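Local coordinates for protein particle-associated glycoside hydrolase (Acinetobacter phage Fri1, PDB 6C72) that probably degrades the capsular polysaccharide of Acinetobacter baumannii during phage entry, acting as a trimeric tailspike depolymerase, at residues 224-230 and 253-259; 272-276 and 302-306. All blocks are in the same frame, centred on the assembly; numbering follows the deposited sequence.

Contact 1 of 2, residues 224-230 and 253-259; sequences IIGDSFT and SCSNHYF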
# COMPACT_ATOMS: atom_id res chain seq x y z
N ILE A 224 22.41 -4.23 13.61
CA ILE A 224 22.40 -4.60 12.20
C ILE A 224 23.23 -3.60 11.41
O ILE A 224 22.91 -2.41 11.38
CB ILE A 224 20.97 -4.69 11.66
CG1 ILE A 224 20.18 -5.76 12.42
CG2 ILE A 224 21.01 -5.02 10.18
CD1 ILE A 224 18.70 -5.84 11.98
N ILE A 225 24.30 -4.09 10.79
CA ILE A 225 25.02 -3.35 9.77
C ILE A 225 24.82 -3.96 8.39
O ILE A 225 24.92 -3.23 7.39
CB ILE A 225 26.53 -3.26 10.09
CG1 ILE A 225 26.77 -3.00 11.57
CG2 ILE A 225 27.25 -2.19 9.25
CD1 ILE A 225 28.25 -3.03 11.93
N GLY A 226 24.52 -5.25 8.31
CA GLY A 226 24.37 -5.95 7.05
C GLY A 226 23.01 -5.72 6.41
O GLY A 226 22.28 -4.78 6.73
N ASP A 227 22.65 -6.64 5.52
CA ASP A 227 21.57 -6.46 4.56
C ASP A 227 20.62 -7.64 4.62
O ASP A 227 21.03 -8.78 4.86
CB ASP A 227 22.16 -6.32 3.15
CG ASP A 227 21.13 -5.92 2.13
OD1 ASP A 227 20.62 -4.77 2.19
OD2 ASP A 227 20.81 -6.79 1.28
N SER A 228 19.33 -7.36 4.40
CA SER A 228 18.27 -8.38 4.31
C SER A 228 18.25 -9.30 5.54
O SER A 228 18.31 -10.52 5.45
CB SER A 228 18.39 -9.21 3.03
OG SER A 228 18.20 -8.40 1.89
N PHE A 229 18.13 -8.67 6.70
CA PHE A 229 17.96 -9.39 7.96
C PHE A 229 16.47 -9.64 8.19
O PHE A 229 15.61 -8.88 7.74
CB PHE A 229 18.54 -8.57 9.10
CG PHE A 229 18.58 -9.30 10.41
CD1 PHE A 229 19.65 -10.14 10.72
CD2 PHE A 229 17.54 -9.17 11.32
CE1 PHE A 229 19.69 -10.81 11.94
CE2 PHE A 229 17.56 -9.83 12.53
CZ PHE A 229 18.64 -10.66 12.85
N THR A 230 16.17 -10.74 8.89
CA THR A 230 14.80 -11.14 9.17
C THR A 230 14.66 -11.65 10.60
O THR A 230 15.44 -12.51 11.03
CB THR A 230 14.34 -12.22 8.19
OG1 THR A 230 14.46 -11.74 6.84
CG2 THR A 230 12.91 -12.64 8.48
N SER A 253 25.03 -2.05 1.41
CA SER A 253 23.60 -2.06 1.66
C SER A 253 23.28 -2.40 3.11
O SER A 253 23.91 -3.28 3.72
CB SER A 253 22.91 -3.05 0.73
OG SER A 253 22.72 -2.47 -0.55
N CYS A 254 22.33 -1.66 3.68
CA CYS A 254 21.70 -1.98 4.97
C CYS A 254 20.19 -1.79 4.75
O CYS A 254 19.62 -0.75 5.07
CB CYS A 254 22.23 -1.10 6.08
SG CYS A 254 21.63 -1.56 7.73
N SER A 255 19.54 -2.80 4.16
CA SER A 255 18.18 -2.59 3.68
C SER A 255 17.42 -3.91 3.65
O SER A 255 17.99 -4.99 3.85
CB SER A 255 18.19 -1.97 2.28
OG SER A 255 18.68 -2.90 1.32
N ASN A 256 16.13 -3.80 3.34
CA ASN A 256 15.26 -4.95 3.18
C ASN A 256 15.14 -5.74 4.49
O ASN A 256 15.22 -6.97 4.50
CB ASN A 256 15.74 -5.84 2.03
CG ASN A 256 14.74 -6.90 1.65
OD1 ASN A 256 13.53 -6.70 1.77
ND2 ASN A 256 15.23 -8.05 1.20
N HIS A 257 14.99 -5.04 5.60
CA HIS A 257 14.90 -5.70 6.89
C HIS A 257 13.44 -5.89 7.27
O HIS A 257 12.63 -4.96 7.15
CB HIS A 257 15.63 -4.91 7.97
CG HIS A 257 17.07 -4.67 7.65
ND1 HIS A 257 17.92 -5.68 7.25
CD2 HIS A 257 17.82 -3.54 7.69
CE1 HIS A 257 19.13 -5.19 7.06
NE2 HIS A 257 19.10 -3.90 7.32
N TYR A 258 13.12 -7.06 7.78
CA TYR A 258 11.74 -7.44 8.05
C TYR A 258 11.61 -8.00 9.45
O TYR A 258 12.38 -8.88 9.84
CB TYR A 258 11.27 -8.45 7.01
CG TYR A 258 9.82 -8.77 7.16
CD1 TYR A 258 8.84 -7.92 6.68
CD2 TYR A 258 9.42 -9.94 7.80
CE1 TYR A 258 7.50 -8.22 6.82
CE2 TYR A 258 8.09 -10.24 7.94
CZ TYR A 258 7.14 -9.37 7.46
OH TYR A 258 5.81 -9.68 7.62
N PHE A 259 10.63 -7.50 10.20
CA PHE A 259 10.36 -7.93 11.56
C PHE A 259 8.87 -8.19 11.71
O PHE A 259 8.05 -7.35 11.33
CB PHE A 259 10.81 -6.87 12.58
CG PHE A 259 12.25 -6.46 12.43
CD1 PHE A 259 12.60 -5.46 11.52
CD2 PHE A 259 13.24 -7.07 13.17
CE1 PHE A 259 13.93 -5.07 11.36
CE2 PHE A 259 14.58 -6.69 13.03
CZ PHE A 259 14.92 -5.68 12.11
O HOH W 1 14.51 -9.72 5.09
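Asp227 and Ser255 meet through a single carboxylate oxygen: Ser255 OG donates to the syn lone pair of Asp227 OD1 at 2.8 Å, and Ser255 N adds a weak, bent bond to the same atom. CG of Asp227 lies anti to its backbone N (chi1 -171°), which swings the carboxylate across to Ser255 and lays it against CB of Ser253. Next along, the amide of Asn256 reaches Ser228, ND2 to OG at 3.1 Å, with the hydroxyl oxygen slightly out of the amide plane; both side chains also bond to a second subunit, Ser228 to Asn261 and Asn256 to Glu260 of that chain. The His257 ring acts as an acceptor: Phe229 N points into the ring plane and meets ND1 at 3.0 Å, so that nitrogen carries no proton in this bond. Backbone bonds link Ser228 N to Ser255 O and Tyr258 N to Phe229 O, and Thr230 pairs with Tyr258 in parallel register, as between successive coils of a right-handed parallel beta-helix, the tailspike fold. A water donates to Phe229 O and Asn256 O and also bonds to Thr230 OG1, 2.7 Å away. Ile224 CG2 packs obliquely against the His257 ring, 3.6 Å from NE2. In an apolar contact, Ile224 CD1 meets the edge of the Phe259 ring at CZ, 3.8 Å away; that ring stacks on Phe282.

Contact 2 of 2, residues 272-276 and 302-306; sequences AALVY and IEPNP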
# COMPACT_ATOMS: atom_id res chain seq x y z
N ALA A 272 14.08 0.54 20.44
CA ALA A 272 14.68 0.22 19.15
C ALA A 272 15.06 1.52 18.45
O ALA A 272 14.44 2.56 18.68
CB ALA A 272 13.72 -0.59 18.27
N ALA A 273 16.08 1.45 17.59
CA ALA A 273 16.53 2.64 16.89
C ALA A 273 16.92 2.28 15.47
O ALA A 273 17.59 1.27 15.23
CB ALA A 273 17.71 3.31 17.60
N LEU A 274 16.46 3.10 14.52
CA LEU A 274 16.91 3.06 13.14
C LEU A 274 17.80 4.27 12.93
O LEU A 274 17.35 5.41 13.11
CB LEU A 274 15.73 3.09 12.16
CG LEU A 274 14.60 2.07 12.38
CD1 LEU A 274 13.69 2.05 11.17
CD2 LEU A 274 15.18 0.69 12.63
N VAL A 275 19.05 4.03 12.54
CA VAL A 275 20.06 5.07 12.46
C VAL A 275 20.57 5.28 11.03
O VAL A 275 20.78 6.42 10.60
CB VAL A 275 21.23 4.76 13.41
CG1 VAL A 275 22.31 5.80 13.32
CG2 VAL A 275 20.70 4.63 14.84
N TYR A 276 20.74 4.19 10.27
CA TYR A 276 21.27 4.30 8.91
C TYR A 276 20.82 3.03 8.17
O TYR A 276 21.45 1.98 8.32
CB TYR A 276 22.78 4.44 8.93
CG TYR A 276 23.50 4.73 7.62
CD1 TYR A 276 22.82 4.84 6.41
CD2 TYR A 276 24.89 4.87 7.60
CE1 TYR A 276 23.50 5.08 5.23
CE2 TYR A 276 25.58 5.11 6.43
CZ TYR A 276 24.90 5.22 5.25
OH TYR A 276 25.61 5.47 4.09
N ILE A 302 13.88 6.96 15.24
CA ILE A 302 14.53 7.06 13.94
C ILE A 302 15.41 8.30 14.00
O ILE A 302 14.92 9.42 13.85
CB ILE A 302 13.51 7.15 12.80
CG1 ILE A 302 12.65 5.90 12.74
CG2 ILE A 302 14.23 7.38 11.48
CD1 ILE A 302 11.58 5.97 11.66
N GLU A 303 16.70 8.11 14.25
CA GLU A 303 17.60 9.25 14.46
C GLU A 303 18.97 8.99 13.84
O GLU A 303 19.88 8.49 14.51
CB GLU A 303 17.73 9.58 15.94
CG GLU A 303 18.54 10.82 16.20
CD GLU A 303 18.47 11.30 17.64
OE1 GLU A 303 18.12 10.50 18.54
OE2 GLU A 303 18.78 12.48 17.88
N PRO A 304 19.16 9.38 12.59
CA PRO A 304 20.53 9.47 12.04
C PRO A 304 21.40 10.38 12.89
O PRO A 304 20.95 11.43 13.37
CB PRO A 304 20.31 10.05 10.64
CG PRO A 304 18.91 9.63 10.27
CD PRO A 304 18.13 9.64 11.57
N ASN A 305 22.65 9.98 13.08
CA ASN A 305 23.55 10.78 13.89
C ASN A 305 23.86 12.10 13.19
O ASN A 305 24.13 12.11 11.98
CB ASN A 305 24.84 10.02 14.16
CG ASN A 305 24.64 8.86 15.12
OD1 ASN A 305 24.54 9.06 16.33
ND2 ASN A 305 24.60 7.65 14.58
N PRO A 306 23.84 13.22 13.91
CA PRO A 306 24.17 14.51 13.29
C PRO A 306 25.57 14.47 12.70
O PRO A 306 26.44 13.76 13.19
CB PRO A 306 24.09 15.51 14.45
CG PRO A 306 23.26 14.83 15.49
CD PRO A 306 23.53 13.36 15.35
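Leu274 and Ile302 form a parallel beta bridge, their CA atoms 4.7 Å apart, joining strand 272-275 to strand 300-302 on consecutive coils of the parallel beta-helix. Both side chains leave the same face of the sheet and touch through inner carbons, Leu274 CB to Ile302 CG1 at 4.2 Å. Val312, on strand 312-318, packs against both residues, and Ile246 of the preceding coil also meets Leu274. The bridge is fastened by a backbone bond: Glu303 N donates to Leu274 O at 3.0 Å, with a C=O...donor angle of 164°. The same oxygen also takes a CA-H...O contact from Ile302 CA. The chain turns a corner at Tyr276, and the facing segment runs on as loop after Ile302. Val275 O, just before that corner, receives a CA-H...O contact from Pro304 CA at 3.4 Å, and the proline ring lies beside this oxygen, CB and CG each 3.7 Å away. The valine side chain turns to the other side of the chain: CG1 stands anti to the backbone N (chi1 178°), which sends it past Glu303 O to the amide of Asn305. That amide is held by Asp310, the acceptor of its ND2, while Arg247 packs alongside. The two side chains cross at an angle, and Val275 CG1 lies 3.2 Å from Asn305 ND2.

Overall arrangement
Both contacts join consecutive coils of the same parallel beta-helix, and both are largely buried, their centres about 14 Å apart. Contact 1 closes in the chain before contact 2 opens; they meet where Cys254 SG packs 3.6 Å from Tyr276 O. Strand 244-247, stacked between strands 220-224 and 272-275, touches Ile224, Cys254 and Phe259 of contact 1 and Leu274 and Val275 of contact 2. Contact 1 adds a polar turn, several of whose residues reach a second subunit, to its apolar packing; contact 2, less than half as large, rests on one backbone hydrogen bond and meets that subunit through Tyr276 alone. Thr230, Ser253 and Tyr258 of contact 1 and Glu303 and Asn305 of contact 2 are partly exposed.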